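PDB 4OPC: conserved Archaeal protein from Sulfolobus acidocaldarius, which uses FAD to hydrogenate the double bonds of geranylgeranyl chains, turning unsaturated archaeols into the saturated phytanyl lipids of archaeal membranes. Local coordinates for residues 272-276 with 344-348. Residues are numbered along the deposited sequence; the frame is centred on the assembly and turned at random.
Sequences TRRPL and KQASL
Gln345 reaches from its helix over the backbone of Arg273 to Pro275, its CA-to-CB bond pointing toward that loop. With chi1 at -97°, between wells, and chi2 t, Gln345 is extended from CA to CD, and Gln345 NE2 comes 3.0 Å from Arg273 O in a weak, bent hydrogen bond (128° at the hydrogen) and 3.7 Å from Pro275 CD. The same amide also bonds Phe292 O, while Gln345 OE1 takes Tyr337 OH. One residue on, the helix comes close to the loop: Arg274 and Ala346 are in register with CA atoms 4.5 Å apart, and Arg274 CB lies 4.0 Å from Ala346 CA. Arg273 is extended, whereas Arg274 and Pro275 have polyproline-like angles. The Arg273 CA-to-CB bond points away from the helix, and with chi1 p the side chain folds along its own loop, hydrogen-bonding from Arg273 NE to Arg274 O (2.8 Å) and from Arg273 NH1 to Pro275 O (3.0 Å); it also salt-bridges Glu176. The Arg274 guanidinium leads away to a salt bridge with Asp349, further along the helix. The contact is buried, packing helix 332-357 against the loop from edge strand 261-271 to the FAD-binding Rossmann-type sheet, beside the lipid pocket of this geranylgeranyl reductase.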
ATOM      1  N   THR A 272      -4.640   1.344   5.365  1.00 11.91           N
ATOM      2  CA  THR A 272      -3.535   1.873   6.164  1.00 12.61           C
ATOM      3  C   THR A 272      -3.329   1.038   7.416  1.00 14.21           C
ATOM      4  O   THR A 272      -3.378   1.549   8.523  1.00 16.99           O
ATOM      5  CB  THR A 272      -3.800   3.328   6.599  1.00 15.10           C
ATOM      6  OG1 THR A 272      -4.984   3.377   7.410  1.00 16.44           O
ATOM      7  CG2 THR A 272      -3.979   4.261   5.397  1.00 17.16           C
ATOM      8  N   ARG A 273      -3.075  -0.247   7.255  1.00 11.86           N
ATOM      9  CA  ARG A 273      -2.961  -1.154   8.397  1.00 11.76           C
ATOM     10  C   ARG A 273      -1.977  -2.283   8.114  1.00 11.61           C
ATOM     11  O   ARG A 273      -1.443  -2.398   6.999  1.00 11.80           O
ATOM     12  CB  ARG A 273      -4.329  -1.755   8.743  1.00 12.40           C
ATOM     13  CG  ARG A 273      -5.053  -2.373   7.559  1.00 11.81           C
ATOM     14  CD  ARG A 273      -6.064  -3.425   8.049  1.00 12.59           C
ATOM     15  NE  ARG A 273      -5.402  -4.699   8.334  1.00 12.91           N
ATOM     16  CZ  ARG A 273      -6.036  -5.803   8.711  1.00 14.40           C
ATOM     17  NH1 ARG A 273      -5.363  -6.944   8.871  1.00 13.98           N
ATOM     18  NH2 ARG A 273      -7.349  -5.781   8.922  1.00 14.51           N
ATOM     19  N   ARG A 274      -1.737  -3.108   9.134  1.00 11.40           N
ATOM     20  CA  ARG A 274      -1.006  -4.362   8.988  1.00 12.13           C
ATOM     21  C   ARG A 274      -1.622  -5.196   7.853  1.00 10.62           C
ATOM     22  O   ARG A 274      -2.791  -5.016   7.503  1.00 11.27           O
ATOM     23  CB  ARG A 274      -1.070  -5.127  10.309  1.00 12.68           C
ATOM     24  CG  ARG A 274      -2.482  -5.529  10.682  1.00 13.25           C
ATOM     25  CD  ARG A 274      -2.701  -5.538  12.201  1.00 15.96           C
ATOM     26  NE  ARG A 274      -4.085  -5.900  12.497  1.00 16.80           N
ATOM     27  CZ  ARG A 274      -5.115  -5.060  12.445  1.00 17.09           C
ATOM     28  NH1 ARG A 274      -4.935  -3.788  12.111  1.00 15.27           N
ATOM     29  NH2 ARG A 274      -6.336  -5.497  12.727  1.00 23.53           N
ATOM     30  N   PRO A 275      -0.847  -6.116   7.263  1.00 11.30           N
ATOM     31  CA  PRO A 275      -1.433  -6.884   6.152  1.00 11.59           C
ATOM     32  C   PRO A 275      -2.527  -7.847   6.612  1.00 11.20           C
ATOM     33  O   PRO A 275      -2.761  -8.024   7.811  1.00 11.80           O
ATOM     34  CB  PRO A 275      -0.240  -7.660   5.579  1.00 15.04           C
ATOM     35  CG  PRO A 275       0.794  -7.664   6.664  1.00 15.03           C
ATOM     36  CD  PRO A 275       0.564  -6.453   7.514  1.00 14.52           C
ATOM     37  N   LEU A 276      -3.215  -8.461   5.649  1.00 12.23           N
ATOM     38  CA  LEU A 276      -4.119  -9.562   5.961  1.00 11.95           C
ATOM     39  C   LEU A 276      -3.398 -10.543   6.871  1.00 13.03           C
ATOM     40  O   LEU A 276      -2.247 -10.886   6.608  1.00 14.58           O
ATOM     41  CB  LEU A 276      -4.466 -10.318   4.679  1.00 16.35           C
ATOM     42  CG  LEU A 276      -5.696 -10.042   3.822  1.00 33.34           C
ATOM     43  CD1 LEU A 276      -5.880 -11.221   2.862  1.00 15.59           C
ATOM     44  CD2 LEU A 276      -6.954  -9.795   4.629  1.00 18.31           C
ATOM     45  N   LYS A 344       7.291  -4.770   9.677  1.00 14.46           N
ATOM     46  CA  LYS A 344       7.404  -3.317   9.719  1.00 17.07           C
ATOM     47  C   LYS A 344       6.042  -2.635   9.635  1.00 14.28           C
ATOM     48  O   LYS A 344       5.770  -1.685  10.372  1.00 14.32           O
ATOM     49  CB  LYS A 344       8.285  -2.826   8.573  1.00 18.02           C
ATOM     50  CG  LYS A 344       8.028  -1.372   8.224  1.00 22.28           C
ATOM     51  CD  LYS A 344       9.015  -0.869   7.244  1.00 23.20           C
ATOM     52  CE  LYS A 344       8.927  -1.629   5.949  1.00 19.66           C
ATOM     53  NZ  LYS A 344       9.928  -1.045   5.047  1.00 24.23           N
ATOM     54  N   GLN A 345       5.182  -3.113   8.737  1.00 13.59           N
ATOM     55  CA  GLN A 345       3.843  -2.573   8.614  1.00 13.59           C
ATOM     56  C   GLN A 345       3.087  -2.643   9.912  1.00 13.15           C
ATOM     57  O   GLN A 345       2.375  -1.710  10.266  1.00 13.01           O
ATOM     58  CB  GLN A 345       3.035  -3.389   7.613  1.00 18.98           C
ATOM     59  CG  GLN A 345       2.967  -2.851   6.243  1.00 16.11           C
ATOM     60  CD  GLN A 345       2.080  -3.724   5.383  1.00 12.26           C
ATOM     61  OE1 GLN A 345       2.540  -4.687   4.806  1.00 13.84           O
ATOM     62  NE2 GLN A 345       0.793  -3.415   5.340  1.00 12.49           N
ATOM     63  N   ALA A 346       3.196  -3.770  10.606  1.00 13.27           N
ATOM     64  CA  ALA A 346       2.465  -3.956  11.855  1.00 13.50           C
ATOM     65  C   ALA A 346       2.892  -2.922  12.893  1.00 13.54           C
ATOM     66  O   ALA A 346       2.060  -2.323  13.575  1.00 13.91           O
ATOM     67  CB  ALA A 346       2.681  -5.361  12.395  1.00 16.61           C
ATOM     68  N   SER A 347       4.198  -2.722  13.026  1.00 13.40           N
ATOM     69  CA  SER A 347       4.737  -1.697  13.908  0.55 16.25           C
ATOM     70  C   SER A 347       4.195  -0.318  13.535  1.00 12.16           C
ATOM     71  O   SER A 347       3.812   0.483  14.402  1.00 13.31           O
ATOM     72  CB  SER A 347       6.261  -1.697  13.800  0.55 14.43           C
ATOM     73  OG  SER A 347       6.840  -0.712  14.638  0.55 15.13           O
ATOM     74  N   LEU A 348       4.167  -0.035  12.241  1.00 11.93           N
ATOM     75  CA  LEU A 348       3.708   1.265  11.763  1.00 11.21           C
ATOM     76  C   LEU A 348       2.199   1.442  11.900  1.00 12.47           C
ATOM     77  O   LEU A 348       1.719   2.572  11.960  1.00 12.74           O
ATOM     78  CB  LEU A 348       4.181   1.500  10.333  1.00 13.07           C
ATOM     79  CG  LEU A 348       5.696   1.667  10.239  1.00 13.09           C
ATOM     80  CD1 LEU A 348       6.090   1.798   8.779  1.00 16.15           C
ATOM     81  CD2 LEU A 348       6.194   2.870  11.057  1.00 16.65           C
TER